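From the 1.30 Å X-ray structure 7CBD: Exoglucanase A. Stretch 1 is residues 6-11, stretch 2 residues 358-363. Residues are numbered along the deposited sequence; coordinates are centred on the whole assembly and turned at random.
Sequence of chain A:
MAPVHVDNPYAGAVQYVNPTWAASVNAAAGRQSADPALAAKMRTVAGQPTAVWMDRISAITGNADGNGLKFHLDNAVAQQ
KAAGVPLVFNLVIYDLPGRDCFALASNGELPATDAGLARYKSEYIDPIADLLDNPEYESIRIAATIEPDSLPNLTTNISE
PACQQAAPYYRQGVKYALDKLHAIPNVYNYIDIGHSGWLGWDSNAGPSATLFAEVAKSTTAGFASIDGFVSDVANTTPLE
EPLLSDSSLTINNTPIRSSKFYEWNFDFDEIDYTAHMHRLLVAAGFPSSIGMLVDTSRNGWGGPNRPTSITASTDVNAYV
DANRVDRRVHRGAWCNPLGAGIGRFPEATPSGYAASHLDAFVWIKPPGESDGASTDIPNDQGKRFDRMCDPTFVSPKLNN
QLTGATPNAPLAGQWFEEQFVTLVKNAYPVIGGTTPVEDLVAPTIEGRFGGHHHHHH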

# COMPACT_ATOMS: atom_id res chain seq x y z
N VAL A 6 4.81 -6.29 21.60
CA VAL A 6 3.56 -5.63 21.97
C VAL A 6 2.45 -5.96 20.98
O VAL A 6 2.67 -6.44 19.87
N ASP A 7 1.22 -5.68 21.41
CA ASP A 7 0.05 -5.91 20.57
C ASP A 7 0.00 -4.96 19.38
O ASP A 7 -0.40 -5.35 18.28
N ASN A 8 0.38 -3.70 19.58
CA ASN A 8 0.32 -2.68 18.53
C ASN A 8 1.59 -1.86 18.62
O ASN A 8 1.71 -0.98 19.50
N PRO A 9 2.56 -2.09 17.72
CA PRO A 9 3.82 -1.34 17.81
C PRO A 9 3.66 0.15 17.56
O PRO A 9 4.53 0.93 17.96
N TYR A 10 2.55 0.57 16.95
CA TYR A 10 2.31 1.98 16.66
C TYR A 10 1.78 2.77 17.86
O TYR A 10 1.88 3.99 17.85
N ALA A 11 1.22 2.10 18.86
CA ALA A 11 0.57 2.83 19.95
C ALA A 11 1.60 3.63 20.74
O ALA A 11 2.59 3.07 21.24
N LEU A 358 -8.12 -0.81 13.87
CA LEU A 358 -7.00 -0.17 13.20
C LEU A 358 -5.86 0.12 14.17
O LEU A 358 -6.03 0.89 15.12
N ASP A 359 -4.69 -0.45 13.89
CA ASP A 359 -3.49 -0.09 14.64
C ASP A 359 -2.99 1.30 14.27
O ASP A 359 -2.44 2.01 15.13
N ALA A 360 -3.14 1.69 13.01
CA ALA A 360 -2.60 2.94 12.47
C ALA A 360 -3.06 3.12 11.03
O ALA A 360 -3.42 2.15 10.35
N PHE A 361 -3.05 4.37 10.59
CA PHE A 361 -2.93 4.69 9.17
C PHE A 361 -1.45 4.90 8.87
O PHE A 361 -0.72 5.50 9.68
N VAL A 362 -1.02 4.39 7.72
CA VAL A 362 0.38 4.41 7.32
C VAL A 362 0.44 4.82 5.85
O VAL A 362 -0.52 4.66 5.10
N TRP A 363 1.60 5.34 5.44
CA TRP A 363 1.91 5.55 4.03
C TRP A 363 2.91 4.48 3.64
O TRP A 363 4.12 4.64 3.87

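The contact between residues 6-11 and 358-363 is a small, mostly buried junction in which a loop bearing a type I beta turn sits against a short strand through one direct hydrogen bond, one bridging water and the ring of Tyr10. It buries 257 Å² in all and joins parts of the chain at least 349 residues apart.

From the loop, Asn8 and Tyr10 point toward the strand segment; from the other side, Asp359, Ala360 and Val362 point toward the loop, while Leu358 and Phe361 point away. Asp359, at the corner where the chain turns, is the most extensively covered of these residues, and its CA lies 6.0 Å from the CA of Asn8, the closest pair of CA atoms across the two stretches.

Asn8 adopts a t rotamer (chi1 178°) that extends its carboxamide toward Asp359. ND2 of Asn8 donates to the backbone O of Asp359 at 3.2 Å, with an N-H...acceptor angle of 159°. The other end of the amide serves its own loop: OD1 of Asn8 accepts from the backbone N of Tyr10 at 3.0 Å, while also lying 3.3 Å from CB of Asp359. The turn is also closed by a hydrogen bond from Ala11 N to Asn8 O (3.2 Å), so Asn8 contributes to the loop through OD1 and its backbone O, and to the second stretch through ND2.

Tyr10, an m rotamer with chi2 of -91°, supplies the apolar part of the contact. The methyl group of Ala360 lies over one face of its ring, with CB of Ala360 3.9 Å from the ring centroid and 22° off the normal, a CH-pi arrangement; the closest approach is 3.6 Å, from CG of Tyr10 to CB of Ala360. Farther along the ring, CE1 of Tyr10 meets CG1 of Val362 at 3.6 Å, the valine being an m rotamer. CB of Asp359 approaches CD2 of Tyr10 at 4.2 Å. Ala360 and Val362 can thus both reach the ring while the intervening Phe361 turns away. The Tyr10 hydroxyl is hydrogen-bonded elsewhere in the structure.

At the exposed margin, Asp7 starts sideways, but its t rotamer brings the carboxylate nearer to the second stretch. Water 1 bridges the two carboxylates, its oxygen 2.8 Å from Asp7 OD2 and 2.8 Å from Asp359 OD1, each at hydrogen-bonding geometry. The water thus connects two acidic side chains that make no direct hydrogen bond to each other. Asp359 is an m rotamer, and its OD2 is hydrogen-bonded elsewhere in the structure.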

# COMPACT_ATOMS: atom_id res chain seq x y z
CB VAL A 6 3.71 -4.10 22.15
CG1 VAL A 6 4.71 -3.78 23.25
CG2 VAL A 6 4.08 -3.42 20.83
CB ASP A 7 -1.22 -5.74 21.41
CG ASP A 7 -2.46 -5.71 20.56
OD1 ASP A 7 -2.79 -6.75 19.96
OD2 ASP A 7 -3.07 -4.62 20.44
CB ASN A 8 -0.91 -1.80 18.69
CG ASN A 8 -0.97 -0.71 17.64
OD1 ASN A 8 -0.14 -0.68 16.73
ND2 ASN A 8 -1.93 0.20 17.76
CB PRO A 9 4.69 -2.01 16.73
CG PRO A 9 3.69 -2.50 15.72
CD PRO A 9 2.51 -2.96 16.54
CB TYR A 10 1.34 2.13 15.49
CG TYR A 10 1.84 1.57 14.18
CD1 TYR A 10 2.54 2.37 13.28
CD2 TYR A 10 1.60 0.25 13.83
CE1 TYR A 10 3.00 1.86 12.07
CE2 TYR A 10 2.05 -0.28 12.63
CZ TYR A 10 2.74 0.54 11.75
OH TYR A 10 3.18 0.00 10.57
CB ALA A 11 -0.18 1.86 20.87
CB LEU A 358 -7.45 1.13 12.53
CG LEU A 358 -8.45 0.95 11.38
CD1 LEU A 358 -9.14 2.27 11.07
CD2 LEU A 358 -7.76 0.41 10.14
CB ASP A 359 -2.37 -1.09 14.37
CG ASP A 359 -2.54 -2.41 15.10
OD1 ASP A 359 -3.42 -2.54 15.98
OD2 ASP A 359 -1.77 -3.34 14.79
CB ALA A 360 -1.07 2.94 12.50
CB PHE A 361 -3.71 5.96 8.81
CG PHE A 361 -5.20 5.83 8.99
CD1 PHE A 361 -5.85 4.65 8.68
CD2 PHE A 361 -5.94 6.91 9.45
CE1 PHE A 361 -7.21 4.53 8.85
CE2 PHE A 361 -7.32 6.79 9.62
CZ PHE A 361 -7.95 5.60 9.32
CB VAL A 362 1.05 3.03 7.51
CG1 VAL A 362 1.31 2.76 8.98
CG2 VAL A 362 0.16 1.94 6.93
CB TRP A 363 2.46 6.95 3.77
CG TRP A 363 1.42 8.02 3.81
CD1 TRP A 363 0.09 7.87 4.11
CD2 TRP A 363 1.63 9.40 3.54
NE1 TRP A 363 -0.54 9.10 4.03
CE2 TRP A 363 0.39 10.06 3.69
CE3 TRP A 363 2.75 10.16 3.19
CZ2 TRP A 363 0.24 11.43 3.50
CZ3 TRP A 363 2.60 11.52 3.00
CH2 TRP A 363 1.35 12.15 3.16
O HOH W 1 -3.92 -4.63 17.74